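Local coordinates for protein putative ATP binding component of ABC-transporter (Escherichia coli, PDB 2R5O) that serves as the probably ATP-hydrolysing component of an ABC transporter exporting O-antigen polysaccharide, with the C-terminal domain modelled here binding the carbohydrate substrate, at the interface of chains A and B. Numbering follows the deposited sequence. Chains: chain A/B, Putative ATP binding component of ABC-transporter.

Contact 1: the interface of chains A and B. Residues chain A 180-182; chain B 91, 102, 104, 128-130.
The phenol ring of B:Tyr102 lies against A:Leu180, whose backbone N sits 3.4 Å above the ring plane and is displaced toward the rim. The leucine side chain continues over that same face: CB approaches B:Tyr102 CD2 at 3.8 Å, and CD1 reaches back toward the CB end of the tyrosine, the two side chains running at a slant to one another. The second flat group, the ring of B:Phe128, has A:Ser182 OG at its edge, in the ring plane, while B:Ile91 CG1 from its own chain packs on one face.

The hydroxyl at the end of the tyrosine makes the main polar link to the loop. A:Ser182 N donates to B:Tyr102 OH at 3.0 Å, with a nearly straight 164° at the hydrogen. B:Tyr102 extends with CG anti to its backbone N (chi1 177°), which carries the hydroxyl across the strand face to the incoming backbone amide. B:Tyr102 thus both packs and bonds: its ring supports A:Leu180 and its hydroxyl accepts from the backbone amide two residues on.

A:Ser182 CB meets two aliphatic neighbours, B:Leu130 CD2 at 3.8 Å and B:Thr104 CG2 at 4.1 Å. Its hydroxyl turns the other way, toward the strand that carries B:Phe128, and lies 3.4 Å from B:Phe128 CB. OG also gives a weak hydrogen bond to B:Ser129 O, at 3.5 Å, which can add little to the grip. B:Leu130 CB touches the leucine carbonyl, so the loop is clasped between this residue and B:Tyr102.

A:Leu180 to A:Ser182 form the loop just ahead of strand 183-186 of chain A. They pass over strands 86-95, 100-105 and 123-131 of chain B's immunoglobulin fold, at the point where the C-terminal tail enters the partner domain.

Contact 2: the interface of chains A and B. Residues chain A 182-184; chain B 89, 106, 109, 127-128.
A:Phe184 N and B:Ala109 O are joined by water 1, which stands 2.9 Å from A:Phe184 N and an equal 2.9 Å from B:Ala109 O. The water thus links the backbone of the incoming strand to the last residue of helix 106-109. Within chain A, A:Ser182 OG donates to A:Ser183 O at 2.9 Å, approaching tilted 24° from the carbonyl plane; this bond ties the start of the strand to the loop before it.

The apolar weight rests on the ring of A:Phe184. It presents its edge to the face of B:Phe128, with centroids 5.1 Å apart and planes turned by 59°. CD1 is the atom that leads, meeting B:Phe128 CE1 at 3.6 Å. B:Pro89 O lies in plane at the edge of the B:Phe128 ring.

A:Phe184 is in turn covered by B:Ser106, whose CB stands over the face of the ring, 3.7 Å from its centroid, in a CH-pi contact. At the far rim, B:Pro89 CG touches A:Phe184 CE1 at 3.6 Å, the two side chains crossing at about a right angle. The phenylalanine reaches this slot with CG directed away from its own backbone N (chi1 175°), which sends the ring off between helix 106-109 and strands 86-95 and 123-131. Nearer the backbone, B:Ala109 CB fills in against A:Phe184 CB and the carbonyl oxygen of A:Ser182.

A:Phe184 and B:Phe128 also form an antiparallel beta bridge, so strand 183-186 of chain A is laid beside strand 123-131 of chain B. This is the body of the domain swap: the C-terminal strand of one subunit completes the sheet of the other, and the aromatic side chain probably helps hold it there.

Contact 1: the interface of chains A and B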
# COMPACT_ATOMS: atom_id res chain seq x y z
N LEU A 180 -3.89 2.74 0.23
CA LEU A 180 -4.75 1.93 -0.62
C LEU A 180 -5.63 2.78 -1.56
O LEU A 180 -6.38 2.24 -2.35
CB LEU A 180 -5.62 1.01 0.24
CG LEU A 180 -4.81 -0.08 0.95
CD1 LEU A 180 -5.69 -0.84 1.92
CD2 LEU A 180 -4.13 -1.06 -0.06
N LYS A 181 -5.56 4.10 -1.47
CA LYS A 181 -6.13 5.00 -2.48
C LYS A 181 -7.64 4.83 -2.64
O LYS A 181 -8.17 4.81 -3.75
CB LYS A 181 -5.40 4.84 -3.82
CG LYS A 181 -3.93 5.20 -3.72
CD LYS A 181 -3.18 5.28 -5.05
CE LYS A 181 -3.67 6.43 -5.93
NZ LYS A 181 -3.19 6.29 -7.33
N SER A 182 -8.35 4.81 -1.54
CA SER A 182 -9.79 4.63 -1.61
C SER A 182 -10.46 5.81 -2.28
O SER A 182 -10.07 6.97 -2.07
CB SER A 182 -10.35 4.51 -0.20
OG SER A 182 -11.74 4.18 -0.21
N ILE B 91 -12.80 4.90 7.65
CA ILE B 91 -12.48 3.48 7.60
C ILE B 91 -11.05 3.31 8.06
O ILE B 91 -10.20 4.19 7.85
CB ILE B 91 -12.68 2.79 6.25
CG1 ILE B 91 -12.07 3.57 5.08
CG2 ILE B 91 -14.14 2.50 6.03
CD1 ILE B 91 -11.72 2.60 3.92
N TYR B 102 -3.86 1.31 7.01
CA TYR B 102 -4.49 2.34 6.18
C TYR B 102 -5.79 2.81 6.77
O TYR B 102 -6.69 2.00 6.99
CB TYR B 102 -4.80 1.79 4.79
CG TYR B 102 -5.53 2.76 3.86
CD1 TYR B 102 -4.90 3.90 3.39
CD2 TYR B 102 -6.85 2.55 3.50
CE1 TYR B 102 -5.52 4.77 2.56
CE2 TYR B 102 -7.51 3.44 2.64
CZ TYR B 102 -6.83 4.54 2.16
OH TYR B 102 -7.48 5.38 1.28
N THR B 104 -8.64 6.20 6.24
CA THR B 104 -9.01 7.39 5.54
C THR B 104 -10.43 7.78 5.94
O THR B 104 -11.09 7.13 6.73
CB THR B 104 -8.83 7.24 4.02
OG1 THR B 104 -8.92 8.54 3.43
CG2 THR B 104 -9.86 6.31 3.42
N PHE B 128 -16.80 3.35 0.59
CA PHE B 128 -15.37 3.45 0.29
C PHE B 128 -15.03 2.33 -0.68
O PHE B 128 -15.31 1.17 -0.41
CB PHE B 128 -14.54 3.29 1.57
CG PHE B 128 -14.72 4.41 2.55
CD1 PHE B 128 -13.89 5.51 2.53
CD2 PHE B 128 -15.72 4.36 3.51
CE1 PHE B 128 -14.07 6.55 3.42
CE2 PHE B 128 -15.88 5.42 4.40
CZ PHE B 128 -15.05 6.48 4.35
N SER B 129 -14.45 2.65 -1.82
CA SER B 129 -14.11 1.65 -2.84
C SER B 129 -12.61 1.65 -3.07
O SER B 129 -12.02 2.70 -3.32
CB SER B 129 -14.83 1.96 -4.16
OG SER B 129 -16.23 1.98 -4.00
N LEU B 130 -11.99 0.48 -3.03
CA LEU B 130 -10.56 0.39 -3.19
C LEU B 130 -10.20 -1.02 -3.61
O LEU B 130 -10.93 -1.97 -3.31
CB LEU B 130 -9.85 0.77 -1.90
CG LEU B 130 -10.13 -0.06 -0.64
CD1 LEU B 130 -9.14 -1.20 -0.45
CD2 LEU B 130 -10.13 0.78 0.63

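Contact 2: the interface of chains A and B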
# COMPACT_ATOMS: atom_id res chain seq x y z
N SER A 182 -8.35 4.81 -1.54
CA SER A 182 -9.79 4.63 -1.61
C SER A 182 -10.46 5.81 -2.28
O SER A 182 -10.07 6.97 -2.07
CB SER A 182 -10.35 4.51 -0.20
OG SER A 182 -11.74 4.18 -0.21
N SER A 183 -11.52 5.52 -3.04
CA SER A 183 -12.48 6.53 -3.46
C SER A 183 -13.63 6.55 -2.47
O SER A 183 -13.74 5.68 -1.60
CB SER A 183 -12.96 6.31 -4.89
OG SER A 183 -13.66 5.11 -5.01
N PHE A 184 -14.51 7.53 -2.59
CA PHE A 184 -15.57 7.73 -1.63
C PHE A 184 -16.82 8.24 -2.32
O PHE A 184 -16.72 9.13 -3.16
CB PHE A 184 -15.17 8.74 -0.57
CG PHE A 184 -16.27 9.07 0.37
CD1 PHE A 184 -16.57 8.20 1.43
CD2 PHE A 184 -17.08 10.18 0.17
CE1 PHE A 184 -17.60 8.46 2.27
CE2 PHE A 184 -18.13 10.44 1.03
CZ PHE A 184 -18.38 9.57 2.07
N PRO B 89 -17.56 10.21 7.67
CA PRO B 89 -17.33 8.78 7.83
C PRO B 89 -15.88 8.42 7.61
O PRO B 89 -15.17 9.08 6.81
CB PRO B 89 -18.21 8.15 6.78
CG PRO B 89 -18.25 9.17 5.71
CD PRO B 89 -18.22 10.50 6.38
N SER B 106 -13.93 10.68 4.61
CA SER B 106 -14.48 11.42 3.49
C SER B 106 -13.71 12.74 3.17
O SER B 106 -13.60 13.11 2.01
CB SER B 106 -15.96 11.71 3.67
OG SER B 106 -16.16 12.52 4.82
N ALA B 109 -10.54 11.39 1.27
CA ALA B 109 -10.80 10.53 0.11
C ALA B 109 -11.73 11.09 -0.96
O ALA B 109 -11.73 10.60 -2.10
CB ALA B 109 -11.32 9.15 0.55
N LYS B 127 -19.83 4.88 1.10
CA LYS B 127 -19.15 3.82 0.36
C LYS B 127 -17.71 4.20 0.11
O LYS B 127 -17.44 5.22 -0.55
CB LYS B 127 -19.85 3.59 -0.97
CG LYS B 127 -19.20 2.48 -1.79
CD LYS B 127 -19.63 2.45 -3.25
CE LYS B 127 -20.94 1.79 -3.50
NZ LYS B 127 -21.21 1.72 -5.01
N PHE B 128 -16.80 3.35 0.59
CA PHE B 128 -15.37 3.45 0.29
C PHE B 128 -15.03 2.33 -0.68
O PHE B 128 -15.31 1.17 -0.41
CB PHE B 128 -14.54 3.29 1.57
CG PHE B 128 -14.72 4.41 2.55
CD1 PHE B 128 -13.89 5.51 2.53
CD2 PHE B 128 -15.72 4.36 3.51
CE1 PHE B 128 -14.07 6.55 3.42
CE2 PHE B 128 -15.88 5.42 4.40
CZ PHE B 128 -15.05 6.48 4.35
O HOH W 1 -13.46 9.69 -4.24

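Contact 1 and contact 2 are successive stretches of one swapped tail, their C-alpha centres about 6 Å apart. They share A:Ser182 and B:Phe128; strands 86-95 and 123-131 of chain B serve both, while strand 100-105 contributes to contact 1 and the following helix 106-109 to contact 2. Contact 1 receives the loop that leads the tail in; contact 2 receives the strand itself, with the helix packing against it. Together they probably help fix where the tail enters and its register. Because the interface is two-fold symmetric, chain B's tail does the same in chain A, and this reciprocal exchange joins the two domains as a dimer.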